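Local coordinates for protein argonaute (Methanocaldococcus jannaschii, PDB 5G5S) that cleaves single-stranded DNA at sites specified by a short single-stranded DNA guide and may help defend the cell against invading genetic elements, at residues Y10-Y15 / Y605-S610; K135-C140 / T160-K165; L177-V182 / G697-I702; F309-L314 / L665-Y670; P313-D318 / I492-T497. All coordinates share one frame; numbering follows the deposited sequence.

Overall arrangement
From the N terminus, interaction 1 comes first: residues 10-15 meet 605-610, closing a loop of 589 residues between the start of the chain and the PIWI part. Interaction 2, nested inside it, pairs hairpin strands 134-147 and 150-163, whose sheet also contains strand 14-16 of interaction 1. Interaction 3 opens after interaction 2 closes; it crosses interaction 1 and ties the PAZ domain to the turn after helix 684-697. Interaction 4 also crosses interaction 1 but nests inside interaction 3, holding the connection between strands 302-308 and 314-317 to the residues after helix 656-666. Interaction 5 nests inside 1 and 3, pairs strand 314-317 with 492-493, and shares P313 and L314 with interaction 4.

Interaction 1. Residues Y10-Y15 / Y605-S610; sequences YKINAY and YKVFTS
One face of the Y10 ring carries T609, whose CB stands 3.6 Å above the Y10 ring plane, offset toward the rim and 24° off the normal from the ring centre, which meets the geometry of a CH-pi contact. T609 OG1 lies over the same ring, 3.3 Å from Y10 CE1, and the two side chains cross at about a right angle. D611 holds both polar ends: its OD2 bonds Y10 OH and its N bonds T609 OG1. The F608 ring has the carbonyl carbon of I12 over one face, 4.0 Å above its plane near the rim, while Y15 OH sits at the edge, in plane, 3.6 Å from F608 CZ; its hydrogen bond goes to N288. The backbones form a single beta bridge, I12 with V607, which joins strand 7-12 to the loop ahead of strand 614-618. F608 N donates to K11 O (2.8 Å, 159° at the hydrogen) and N13 N to K606 O (3.1 Å). Beside the bridge, N13 and F608 each centre an inverse gamma turn. In N13, chi1 65° sets CG between backbone N and carbonyl carbon, beside K606 CB, and OD1 accepts K606 N at 2.8 Å, the donor standing above the amide plane. N13 ND2 bonds L155 O and K604 O, and with the OD1 bond these fix the rotation of the amide. I12 CG2 and V607 CG2 meet at 4.0 Å.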
# COMPACT_ATOMS: atom_id res chain seq x y z
N TYR A 10 13.80 20.60 9.48
CA TYR A 10 14.41 19.57 8.62
C TYR A 10 14.31 19.97 7.16
O TYR A 10 13.35 20.62 6.76
CB TYR A 10 13.74 18.18 8.80
CG TYR A 10 14.08 17.49 10.10
CD1 TYR A 10 15.41 17.21 10.44
CD2 TYR A 10 13.09 17.09 10.99
CE1 TYR A 10 15.73 16.62 11.66
CE2 TYR A 10 13.40 16.46 12.19
CZ TYR A 10 14.73 16.23 12.53
OH TYR A 10 15.06 15.62 13.71
N LYS A 11 15.29 19.52 6.36
CA LYS A 11 15.36 19.76 4.92
C LYS A 11 14.52 18.74 4.14
O LYS A 11 14.52 17.55 4.47
CB LYS A 11 16.82 19.71 4.43
CG LYS A 11 17.70 20.83 4.98
CD LYS A 11 18.66 20.31 6.03
CE LYS A 11 19.56 21.40 6.55
NZ LYS A 11 20.34 20.96 7.74
N ILE A 12 13.83 19.21 3.09
CA ILE A 12 13.03 18.41 2.16
C ILE A 12 13.54 18.65 0.73
O ILE A 12 14.22 19.65 0.50
CB ILE A 12 11.47 18.62 2.30
CG1 ILE A 12 11.06 20.09 2.06
CG2 ILE A 12 10.94 18.09 3.64
CD1 ILE A 12 9.61 20.25 1.52
N ASN A 13 13.23 17.75 -0.21
CA ASN A 13 13.64 17.84 -1.61
C ASN A 13 12.84 18.88 -2.46
O ASN A 13 12.44 18.59 -3.59
CB ASN A 13 13.62 16.43 -2.25
CG ASN A 13 12.24 15.80 -2.36
OD1 ASN A 13 11.33 16.07 -1.59
ND2 ASN A 13 12.06 14.97 -3.36
N ALA A 14 12.63 20.08 -1.90
CA ALA A 14 11.94 21.19 -2.58
C ALA A 14 12.95 22.31 -2.82
O ALA A 14 13.62 22.74 -1.88
CB ALA A 14 10.78 21.70 -1.72
N TYR A 15 13.11 22.73 -4.08
CA TYR A 15 14.07 23.77 -4.45
C TYR A 15 13.34 24.91 -5.16
O TYR A 15 12.57 24.65 -6.09
CB TYR A 15 15.20 23.21 -5.33
CG TYR A 15 15.88 22.00 -4.73
CD1 TYR A 15 15.32 20.73 -4.84
CD2 TYR A 15 17.08 22.13 -4.03
CE1 TYR A 15 15.91 19.62 -4.23
CE2 TYR A 15 17.69 21.02 -3.44
CZ TYR A 15 17.09 19.78 -3.53
OH TYR A 15 17.67 18.70 -2.92
N TYR A 605 7.94 13.38 -2.45
CA TYR A 605 8.60 14.01 -1.30
C TYR A 605 9.65 13.15 -0.65
O TYR A 605 9.50 11.94 -0.58
CB TYR A 605 7.60 14.46 -0.21
CG TYR A 605 6.69 15.61 -0.60
CD1 TYR A 605 7.16 16.92 -0.59
CD2 TYR A 605 5.35 15.40 -0.86
CE1 TYR A 605 6.31 17.99 -0.88
CE2 TYR A 605 4.49 16.45 -1.16
CZ TYR A 605 4.98 17.75 -1.17
OH TYR A 605 4.13 18.79 -1.48
N LYS A 606 10.70 13.81 -0.12
CA LYS A 606 11.80 13.19 0.63
C LYS A 606 12.18 14.14 1.74
O LYS A 606 12.34 15.33 1.49
CB LYS A 606 13.05 12.94 -0.26
CG LYS A 606 12.93 11.84 -1.30
CD LYS A 606 12.71 10.44 -0.71
CE LYS A 606 12.15 9.46 -1.71
NZ LYS A 606 10.81 9.87 -2.24
N VAL A 607 12.35 13.61 2.95
CA VAL A 607 12.79 14.37 4.12
C VAL A 607 14.22 13.92 4.41
O VAL A 607 14.46 12.73 4.63
CB VAL A 607 11.87 14.23 5.36
CG1 VAL A 607 12.19 15.31 6.40
CG2 VAL A 607 10.39 14.31 4.97
N PHE A 608 15.18 14.86 4.35
CA PHE A 608 16.59 14.56 4.54
C PHE A 608 16.93 14.39 6.03
O PHE A 608 17.64 15.22 6.61
CB PHE A 608 17.48 15.61 3.82
CG PHE A 608 17.18 15.91 2.36
CD1 PHE A 608 16.45 15.03 1.57
CD2 PHE A 608 17.69 17.06 1.76
CE1 PHE A 608 16.17 15.31 0.23
CE2 PHE A 608 17.45 17.33 0.41
CZ PHE A 608 16.70 16.46 -0.34
N THR A 609 16.38 13.32 6.65
CA THR A 609 16.57 12.97 8.06
C THR A 609 16.34 11.48 8.39
O THR A 609 15.58 10.80 7.69
CB THR A 609 15.70 13.86 8.99
OG1 THR A 609 16.15 13.66 10.33
CG2 THR A 609 14.19 13.54 8.91
N SER A 610 16.91 11.03 9.50
CA SER A 610 16.73 9.67 10.00
C SER A 610 15.72 9.68 11.15
O SER A 610 15.35 8.62 11.67
CB SER A 610 18.06 9.07 10.44
OG SER A 610 18.92 8.94 9.32

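Interaction 2. Residues K135-C140 / T160-K165; sequences KVESYC and TASITK
E137 and S162 reach toward each other on one face of an antiparallel strand pair, the face that K135 and T160 also share. The E137 chain is bent at chi2 (113°), which turns CD back over the neighbouring strand and lets OE2 come within 3.1 Å of S162 OG. That hydroxyl also lies 3.2 Å from K135 O. E137 OE2 in addition lies 3.1 Å from T160 O, a pair of acceptors; such crowding of oxygens would probably make a negative charge on the carboxylate less favourable. T160 points its CG2 at the edge of the Y139 ring, near the ring plane and 3.8 Å from Y139 CD2, the two side chains crossing at about a right angle. Farther along, the extended K135 chain runs off from the pair, and its contact is made near the root, where K135 CB lies 3.8 Å from T164 CG2. V136 and A161 occupy the other face as a non-hydrogen-bonded pair. Four backbone bonds set the register: K135 and S162 exchange two, E137 and T160 two more, including E137 N to T160 O at 2.8 Å and 169°. Strand 255-260 flanks 150-163 on the far side, with V258 against T160 and S162. This is the pairing of a long antiparallel beta hairpin, 134-147 with 150-163, which also carries the guide-contacting H159.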
# COMPACT_ATOMS: atom_id res chain seq x y z
N LYS A 135 18.60 -5.58 -14.25
CA LYS A 135 18.89 -4.39 -15.04
C LYS A 135 18.36 -3.19 -14.25
O LYS A 135 17.16 -3.09 -14.00
CB LYS A 135 18.28 -4.48 -16.46
CG LYS A 135 18.65 -3.30 -17.36
CD LYS A 135 18.01 -3.39 -18.73
CE LYS A 135 18.30 -2.17 -19.56
NZ LYS A 135 17.65 -2.24 -20.90
N VAL A 136 19.27 -2.32 -13.81
CA VAL A 136 18.92 -1.13 -13.03
C VAL A 136 18.99 0.14 -13.88
O VAL A 136 20.00 0.39 -14.54
CB VAL A 136 19.66 -1.04 -11.66
CG1 VAL A 136 21.18 -1.00 -11.83
CG2 VAL A 136 19.16 0.12 -10.81
N GLU A 137 17.89 0.92 -13.88
CA GLU A 137 17.74 2.17 -14.62
C GLU A 137 17.44 3.32 -13.64
O GLU A 137 16.69 3.14 -12.68
CB GLU A 137 16.62 2.07 -15.67
CG GLU A 137 16.57 0.77 -16.47
CD GLU A 137 15.35 -0.09 -16.20
OE1 GLU A 137 14.25 0.26 -16.69
OE2 GLU A 137 15.49 -1.13 -15.51
N SER A 138 18.03 4.50 -13.87
CA SER A 138 17.81 5.66 -13.02
C SER A 138 17.01 6.73 -13.72
O SER A 138 17.15 6.92 -14.93
CB SER A 138 19.14 6.25 -12.57
OG SER A 138 19.78 5.39 -11.63
N TYR A 139 16.16 7.43 -12.95
CA TYR A 139 15.33 8.52 -13.45
C TYR A 139 14.97 9.55 -12.39
O TYR A 139 14.98 9.25 -11.20
CB TYR A 139 14.07 7.99 -14.16
CG TYR A 139 12.99 7.46 -13.25
CD1 TYR A 139 11.98 8.30 -12.78
CD2 TYR A 139 12.92 6.11 -12.92
CE1 TYR A 139 10.96 7.82 -11.96
CE2 TYR A 139 11.90 5.61 -12.11
CZ TYR A 139 10.92 6.48 -11.64
OH TYR A 139 9.90 6.02 -10.83
N CYS A 140 14.63 10.75 -12.85
CA CYS A 140 14.17 11.85 -12.01
C CYS A 140 12.68 11.99 -12.19
O CYS A 140 12.17 11.81 -13.29
CB CYS A 140 14.88 13.15 -12.38
SG CYS A 140 16.61 13.22 -11.88
N THR A 160 14.85 2.10 -10.83
CA THR A 160 13.92 1.08 -11.30
C THR A 160 14.72 -0.12 -11.78
O THR A 160 15.57 0.00 -12.66
CB THR A 160 12.88 1.65 -12.29
OG1 THR A 160 12.05 0.59 -12.75
CG2 THR A 160 13.50 2.38 -13.48
N ALA A 161 14.50 -1.27 -11.14
CA ALA A 161 15.18 -2.51 -11.48
C ALA A 161 14.24 -3.48 -12.17
O ALA A 161 13.05 -3.56 -11.83
CB ALA A 161 15.79 -3.15 -10.24
N SER A 162 14.77 -4.21 -13.15
CA SER A 162 14.01 -5.20 -13.89
C SER A 162 14.70 -6.56 -13.91
O SER A 162 15.92 -6.65 -14.14
CB SER A 162 13.67 -4.71 -15.30
OG SER A 162 14.80 -4.16 -15.96
N ILE A 163 13.93 -7.62 -13.63
CA ILE A 163 14.43 -8.99 -13.66
C ILE A 163 14.53 -9.38 -15.13
O ILE A 163 13.52 -9.35 -15.84
CB ILE A 163 13.54 -9.96 -12.84
CG1 ILE A 163 13.17 -9.39 -11.44
CG2 ILE A 163 14.15 -11.37 -12.79
CD1 ILE A 163 13.94 -9.91 -10.18
N THR A 164 15.76 -9.63 -15.60
CA THR A 164 16.05 -9.96 -17.00
C THR A 164 15.51 -11.34 -17.41
O THR A 164 15.06 -11.52 -18.55
CB THR A 164 17.52 -9.69 -17.33
OG1 THR A 164 18.35 -10.39 -16.39
CG2 THR A 164 17.86 -8.19 -17.29
N LYS A 165 15.52 -12.30 -16.46
CA LYS A 165 14.93 -13.63 -16.63
C LYS A 165 13.42 -13.38 -16.58
O LYS A 165 12.96 -12.70 -15.66
CB LYS A 165 15.36 -14.58 -15.49
CG LYS A 165 14.88 -16.03 -15.65
CD LYS A 165 14.89 -16.79 -14.33
CE LYS A 165 16.21 -17.46 -14.02
NZ LYS A 165 16.20 -18.09 -12.67

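Interaction 3. Residues L177-V182 / G697-I702; sequences LLEEYV and GKNWKI
K698 meets E179 and E180 just where a Schellman motif, with N699 at positive phi as its C-prime residue, ends helix 684-697 of the PIWI domain. Opposite stands the type I beta turn E179-V182, at the C-terminal side of the PAZ-domain helix that starts at 175. The K698 chain bends at chi3 (87°), carrying CE aside, and NZ arrives 3.5 Å from E180 OE1, a weak salt bridge. E180 contributes a bend of its own: CB points away from the contact, but chi2 (-47°) brings CD back, and OE2 lies 3.7 Å from K698 CD. E179, extended beyond CG, instead passes N699 at about a right angle, with its carboxylate plane 66° from the amide plane. E179 OE1 is in a salt bridge with K449, whose NZ also bonds K698 O, so one lysine of helix 442-452 links both segments. V182 packs on backbone: CG1 is 3.7 Å from G697 CA, and CG2 is 3.4 Å from G697 O.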
# COMPACT_ATOMS: atom_id res chain seq x y z
N LEU A 177 3.44 -20.11 -7.43
CA LEU A 177 4.42 -19.04 -7.21
C LEU A 177 4.05 -17.79 -7.98
O LEU A 177 4.33 -16.69 -7.50
CB LEU A 177 5.86 -19.46 -7.59
CG LEU A 177 6.69 -20.28 -6.59
CD1 LEU A 177 8.15 -20.24 -6.97
CD2 LEU A 177 6.55 -19.77 -5.15
N LEU A 178 3.43 -17.96 -9.15
CA LEU A 178 2.95 -16.86 -9.99
C LEU A 178 1.89 -16.01 -9.26
O LEU A 178 1.94 -14.79 -9.35
CB LEU A 178 2.41 -17.39 -11.33
CG LEU A 178 2.22 -16.35 -12.43
CD1 LEU A 178 3.54 -15.78 -12.89
CD2 LEU A 178 1.48 -16.95 -13.61
N GLU A 179 0.98 -16.67 -8.51
CA GLU A 179 -0.08 -16.02 -7.73
C GLU A 179 0.49 -15.10 -6.65
O GLU A 179 -0.08 -14.04 -6.38
CB GLU A 179 -1.05 -17.05 -7.13
CG GLU A 179 -1.74 -17.90 -8.18
CD GLU A 179 -2.71 -18.98 -7.72
OE1 GLU A 179 -2.62 -19.42 -6.55
OE2 GLU A 179 -3.53 -19.41 -8.56
N GLU A 180 1.65 -15.47 -6.07
CA GLU A 180 2.37 -14.68 -5.07
C GLU A 180 2.90 -13.34 -5.64
O GLU A 180 3.34 -12.49 -4.86
CB GLU A 180 3.53 -15.50 -4.48
CG GLU A 180 3.11 -16.46 -3.39
CD GLU A 180 2.20 -15.89 -2.32
OE1 GLU A 180 2.58 -14.88 -1.69
OE2 GLU A 180 1.09 -16.45 -2.13
N TYR A 181 2.87 -13.19 -6.98
CA TYR A 181 3.33 -12.00 -7.70
C TYR A 181 2.20 -11.03 -8.06
O TYR A 181 2.47 -9.97 -8.64
CB TYR A 181 4.27 -12.36 -8.87
CG TYR A 181 5.63 -12.79 -8.36
CD1 TYR A 181 5.85 -14.08 -7.90
CD2 TYR A 181 6.67 -11.87 -8.22
CE1 TYR A 181 7.07 -14.46 -7.34
CE2 TYR A 181 7.89 -12.23 -7.67
CZ TYR A 181 8.10 -13.53 -7.24
OH TYR A 181 9.30 -13.90 -6.69
N VAL A 182 0.96 -11.34 -7.64
CA VAL A 182 -0.20 -10.46 -7.82
C VAL A 182 0.07 -9.19 -6.97
O VAL A 182 0.39 -9.29 -5.78
CB VAL A 182 -1.55 -11.14 -7.46
CG1 VAL A 182 -2.69 -10.13 -7.47
CG2 VAL A 182 -1.86 -12.30 -8.40
N GLY A 697 -6.55 -11.32 -4.85
CA GLY A 697 -5.90 -11.40 -6.15
C GLY A 697 -5.06 -12.65 -6.26
O GLY A 697 -4.92 -13.21 -7.36
N LYS A 698 -4.49 -13.12 -5.13
CA LYS A 698 -3.72 -14.37 -5.13
C LYS A 698 -4.57 -15.62 -4.90
O LYS A 698 -4.04 -16.71 -4.71
CB LYS A 698 -2.41 -14.32 -4.32
CG LYS A 698 -2.45 -13.64 -2.99
CD LYS A 698 -1.05 -13.40 -2.45
CE LYS A 698 -0.45 -12.11 -2.92
NZ LYS A 698 0.89 -11.91 -2.32
N ASN A 699 -5.90 -15.44 -5.01
CA ASN A 699 -6.92 -16.47 -4.86
C ASN A 699 -7.04 -17.09 -3.47
O ASN A 699 -7.29 -18.30 -3.35
CB ASN A 699 -6.92 -17.48 -6.04
CG ASN A 699 -7.05 -16.82 -7.40
OD1 ASN A 699 -8.04 -16.14 -7.71
ND2 ASN A 699 -6.02 -16.97 -8.23
N TRP A 700 -6.91 -16.25 -2.41
CA TRP A 700 -7.16 -16.64 -1.01
C TRP A 700 -8.69 -16.76 -0.91
O TRP A 700 -9.41 -16.05 -1.62
CB TRP A 700 -6.72 -15.55 -0.03
CG TRP A 700 -5.33 -15.66 0.51
CD1 TRP A 700 -4.18 -15.19 -0.07
CD2 TRP A 700 -4.94 -16.17 1.79
NE1 TRP A 700 -3.10 -15.43 0.75
CE2 TRP A 700 -3.54 -16.03 1.90
CE3 TRP A 700 -5.65 -16.77 2.86
CZ2 TRP A 700 -2.83 -16.45 3.03
CZ3 TRP A 700 -4.94 -17.17 3.98
CH2 TRP A 700 -3.55 -17.03 4.05
N LYS A 701 -9.18 -17.64 -0.03
CA LYS A 701 -10.62 -17.85 0.20
C LYS A 701 -11.23 -16.66 0.95
O LYS A 701 -10.60 -16.10 1.84
CB LYS A 701 -10.82 -19.14 1.00
CG LYS A 701 -12.26 -19.60 1.16
CD LYS A 701 -12.38 -20.85 2.03
CE LYS A 701 -12.72 -20.53 3.47
NZ LYS A 701 -12.92 -21.76 4.27
N ILE A 702 -12.48 -16.29 0.59
CA ILE A 702 -13.25 -15.26 1.28
C ILE A 702 -14.08 -16.04 2.29
O ILE A 702 -14.90 -16.88 1.88
CB ILE A 702 -14.17 -14.43 0.34
CG1 ILE A 702 -13.38 -13.71 -0.77
CG2 ILE A 702 -15.06 -13.45 1.13
CD1 ILE A 702 -14.25 -13.35 -1.97

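Interaction 4. Residues F309-L314 / L665-Y670; sequences FNNTPL and LTKMNY
N311 turns CG anti to its backbone N (chi1 -174°), and K667, otherwise extended beyond CG, bends at chi4 (84°) to swing NZ toward it. The two side chains cross at about a right angle, and K667 NZ donates to N311 OD1 at 2.6 Å, the C=O...N angle being 155° with the donor tilted somewhat from the amide plane. On the way K667 CE passes 3.3 Å from T312 O, against the backbone carbonyl. T312 OG1 bonds D664 of helix 656-666, which ties the loop to the helix itself. The apolar part is made by L314 and M668, which slide past each other in opposite directions; L314 CD2 touches M668 SD at 3.8 Å. N311 and M668 each centre an inverse gamma turn. The contact thus sets the connection between strands 302-308 and 314-317, probably part of the linker between PAZ and Mid, as in other Argonautes, against the residues that follow helix 656-666 of the PIWI domain.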
# COMPACT_ATOMS: atom_id res chain seq x y z
N PHE A 309 4.85 13.84 16.81
CA PHE A 309 3.63 13.21 17.29
C PHE A 309 3.76 12.69 18.71
O PHE A 309 4.85 12.31 19.14
CB PHE A 309 3.19 12.08 16.34
CG PHE A 309 3.04 12.44 14.89
CD1 PHE A 309 2.23 13.50 14.49
CD2 PHE A 309 3.66 11.68 13.90
CE1 PHE A 309 2.09 13.82 13.14
CE2 PHE A 309 3.51 12.00 12.55
CZ PHE A 309 2.72 13.06 12.18
N ASN A 310 2.65 12.68 19.45
CA ASN A 310 2.66 12.14 20.81
C ASN A 310 2.65 10.63 20.74
O ASN A 310 2.04 10.06 19.83
CB ASN A 310 1.44 12.63 21.60
CG ASN A 310 1.38 14.12 21.73
OD1 ASN A 310 2.39 14.80 21.96
ND2 ASN A 310 0.18 14.66 21.58
N ASN A 311 3.33 9.98 21.69
CA ASN A 311 3.39 8.52 21.75
C ASN A 311 2.12 8.08 22.48
O ASN A 311 2.12 7.89 23.69
CB ASN A 311 4.67 8.07 22.46
CG ASN A 311 4.88 6.58 22.45
OD1 ASN A 311 4.62 5.89 21.45
ND2 ASN A 311 5.41 6.06 23.55
N THR A 312 1.01 8.02 21.73
CA THR A 312 -0.31 7.70 22.25
C THR A 312 -0.35 6.36 22.98
O THR A 312 0.18 5.38 22.46
CB THR A 312 -1.37 7.94 21.16
OG1 THR A 312 -1.31 9.31 20.78
CG2 THR A 312 -2.80 7.59 21.60
N PRO A 313 -0.86 6.31 24.22
CA PRO A 313 -0.89 5.03 24.92
C PRO A 313 -2.00 4.13 24.38
O PRO A 313 -2.91 4.58 23.69
CB PRO A 313 -1.10 5.41 26.40
CG PRO A 313 -1.41 6.86 26.42
CD PRO A 313 -1.51 7.37 25.02
N LEU A 314 -1.86 2.84 24.68
CA LEU A 314 -2.79 1.80 24.30
C LEU A 314 -3.41 1.27 25.57
O LEU A 314 -2.82 1.36 26.65
CB LEU A 314 -2.06 0.67 23.53
CG LEU A 314 -1.32 1.07 22.24
CD1 LEU A 314 -0.23 0.08 21.90
CD2 LEU A 314 -2.28 1.26 21.08
N LEU A 665 -3.28 5.49 14.28
CA LEU A 665 -3.76 4.36 13.49
C LEU A 665 -2.65 3.48 12.92
O LEU A 665 -2.90 2.32 12.67
CB LEU A 665 -4.77 4.80 12.41
CG LEU A 665 -6.11 5.34 12.92
CD1 LEU A 665 -6.83 6.11 11.82
CD2 LEU A 665 -7.00 4.23 13.46
N THR A 666 -1.42 4.01 12.77
CA THR A 666 -0.24 3.22 12.33
C THR A 666 0.22 2.29 13.49
O THR A 666 0.97 1.32 13.29
CB THR A 666 0.93 4.15 11.87
OG1 THR A 666 1.55 4.78 13.01
CG2 THR A 666 0.51 5.20 10.82
N LYS A 667 -0.20 2.63 14.72
CA LYS A 667 0.10 1.90 15.94
C LYS A 667 -0.88 0.74 16.19
O LYS A 667 -0.60 -0.12 17.00
CB LYS A 667 0.10 2.89 17.12
CG LYS A 667 1.09 2.60 18.21
CD LYS A 667 0.90 3.58 19.36
CE LYS A 667 1.98 3.48 20.41
NZ LYS A 667 3.18 4.27 20.03
N MET A 668 -2.04 0.71 15.50
CA MET A 668 -3.03 -0.37 15.63
C MET A 668 -2.64 -1.55 14.72
O MET A 668 -3.42 -2.04 13.91
CB MET A 668 -4.47 0.14 15.40
CG MET A 668 -4.94 1.14 16.47
SD MET A 668 -4.68 0.64 18.21
CE MET A 668 -5.77 -0.77 18.33
N ASN A 669 -1.42 -2.02 14.92
CA ASN A 669 -0.73 -3.05 14.17
C ASN A 669 -0.67 -4.42 14.87
O ASN A 669 -0.31 -4.51 16.05
CB ASN A 669 0.72 -2.55 13.89
CG ASN A 669 1.49 -3.38 12.92
OD1 ASN A 669 2.72 -3.44 12.93
ND2 ASN A 669 0.80 -4.01 12.01
N TYR A 670 -0.98 -5.49 14.12
CA TYR A 670 -0.86 -6.88 14.52
C TYR A 670 0.15 -7.57 13.61
O TYR A 670 0.41 -8.73 13.79
CB TYR A 670 -2.21 -7.60 14.53
CG TYR A 670 -3.09 -7.21 15.69
CD1 TYR A 670 -3.01 -7.88 16.91
CD2 TYR A 670 -4.04 -6.20 15.57
CE1 TYR A 670 -3.84 -7.54 17.98
CE2 TYR A 670 -4.86 -5.84 16.63
CZ TYR A 670 -4.75 -6.51 17.84
OH TYR A 670 -5.56 -6.16 18.89

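Interaction 5. Residues P313-D318 / I492-T497; sequences PLLVKD and ILDSKT
I492 O accepts L315 N at 2.9 Å, with 170° at the hydrogen, the donor standing above the carbonyl plane. L314 CA comes to the same oxygen, 3.4 Å from I492 O, as a CA-H...O contact. The return bond, I492 N to L315 O, is also 2.9 Å long and lies in the carbonyl plane, so L315 and I492 form an antiparallel hydrogen-bonded pair. Just beyond them D494 N makes a weak bond to P313 O at 3.3 Å. This pairing adds strand 492-493 to strand 314-317, which is bonded along its other edge to strand 323-326; together they form a small three-stranded antiparallel sheet. L315 and I492 project to one face of it, where L315 CB meets I492 CG1 at 3.8 Å. The next pair, L314 and L493, is non-hydrogen-bonded and its side chains diverge, so that only their CD2 atoms approach, at 4.5 Å. D494 adds further side-chain packing. Its CG is anti to the backbone N (chi1 -176°), which sends the carboxylate across the ends of P313 and L315: OD1 touches both methyls of L315, 3.5 Å from L315 CD1, and OD2 lies 3.7 Å from P313 CG. That OD2 also forms a salt bridge with K325, which links D494, next to strand 492-493, to the outer strand 323-326. Y347 packs against L315, and D664 of helix 656-666 against L493.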
# COMPACT_ATOMS: atom_id res chain seq x y z
N PRO A 313 -0.86 6.31 24.22
CA PRO A 313 -0.89 5.03 24.92
C PRO A 313 -2.00 4.13 24.38
O PRO A 313 -2.91 4.58 23.69
CB PRO A 313 -1.10 5.41 26.40
CG PRO A 313 -1.41 6.86 26.42
CD PRO A 313 -1.51 7.37 25.02
N LEU A 314 -1.86 2.84 24.68
CA LEU A 314 -2.79 1.80 24.30
C LEU A 314 -3.41 1.27 25.57
O LEU A 314 -2.82 1.36 26.65
CB LEU A 314 -2.06 0.67 23.53
CG LEU A 314 -1.32 1.07 22.24
CD1 LEU A 314 -0.23 0.08 21.90
CD2 LEU A 314 -2.28 1.26 21.08
N LEU A 315 -4.63 0.74 25.45
CA LEU A 315 -5.34 0.14 26.58
C LEU A 315 -5.48 -1.35 26.36
O LEU A 315 -5.76 -1.80 25.25
CB LEU A 315 -6.70 0.80 26.79
CG LEU A 315 -6.71 2.23 27.32
CD1 LEU A 315 -8.10 2.81 27.21
CD2 LEU A 315 -6.23 2.30 28.77
N VAL A 316 -5.29 -2.11 27.43
CA VAL A 316 -5.39 -3.57 27.51
C VAL A 316 -6.05 -3.88 28.84
O VAL A 316 -6.13 -2.99 29.69
CB VAL A 316 -3.99 -4.26 27.43
CG1 VAL A 316 -3.53 -4.39 26.00
CG2 VAL A 316 -2.95 -3.54 28.28
N LYS A 317 -6.49 -5.13 29.06
CA LYS A 317 -7.05 -5.48 30.36
C LYS A 317 -5.95 -6.06 31.25
O LYS A 317 -4.95 -6.56 30.73
CB LYS A 317 -8.25 -6.45 30.24
CG LYS A 317 -9.39 -5.97 29.32
CD LYS A 317 -10.16 -4.78 29.87
CE LYS A 317 -11.50 -4.59 29.19
NZ LYS A 317 -12.47 -5.65 29.56
N ASP A 318 -6.11 -5.95 32.58
CA ASP A 318 -5.19 -6.52 33.57
C ASP A 318 -5.76 -7.88 34.00
O ASP A 318 -6.74 -8.33 33.42
CB ASP A 318 -4.96 -5.57 34.77
CG ASP A 318 -6.21 -5.03 35.47
OD1 ASP A 318 -7.21 -5.78 35.58
OD2 ASP A 318 -6.17 -3.87 35.93
N ILE A 492 -6.64 -1.58 22.54
CA ILE A 492 -7.44 -0.51 21.94
C ILE A 492 -6.70 0.84 22.12
O ILE A 492 -5.64 0.87 22.75
CB ILE A 492 -8.92 -0.48 22.43
CG1 ILE A 492 -9.04 -0.15 23.93
CG2 ILE A 492 -9.67 -1.77 22.07
CD1 ILE A 492 -9.98 0.93 24.26
N LEU A 493 -7.26 1.92 21.55
CA LEU A 493 -6.69 3.26 21.68
C LEU A 493 -7.15 3.90 22.97
O LEU A 493 -8.32 3.77 23.32
CB LEU A 493 -7.09 4.14 20.49
CG LEU A 493 -6.39 3.87 19.17
CD1 LEU A 493 -7.10 4.56 18.03
CD2 LEU A 493 -4.93 4.32 19.21
N ASP A 494 -6.24 4.60 23.68
CA ASP A 494 -6.56 5.29 24.93
C ASP A 494 -7.41 6.53 24.68
O ASP A 494 -8.18 6.94 25.56
CB ASP A 494 -5.29 5.66 25.72
CG ASP A 494 -5.54 6.30 27.08
OD1 ASP A 494 -6.31 5.72 27.88
OD2 ASP A 494 -4.96 7.38 27.34
N SER A 495 -7.27 7.14 23.49
CA SER A 495 -8.02 8.34 23.12
C SER A 495 -9.15 8.01 22.14
O SER A 495 -8.92 7.39 21.09
CB SER A 495 -7.08 9.40 22.53
OG SER A 495 -6.47 8.94 21.33
N LYS A 496 -10.39 8.42 22.50
CA LYS A 496 -11.58 8.23 21.66
C LYS A 496 -11.68 9.39 20.67
O LYS A 496 -11.44 10.55 21.03
CB LYS A 496 -12.86 8.11 22.50
N THR A 497 -12.04 9.06 19.43
CA THR A 497 -12.12 10.01 18.31
C THR A 497 -13.54 10.55 18.06
O THR A 497 -14.50 9.88 18.45
CB THR A 497 -11.55 9.31 17.08
OG1 THR A 497 -12.49 8.34 16.60
CG2 THR A 497 -10.21 8.62 17.36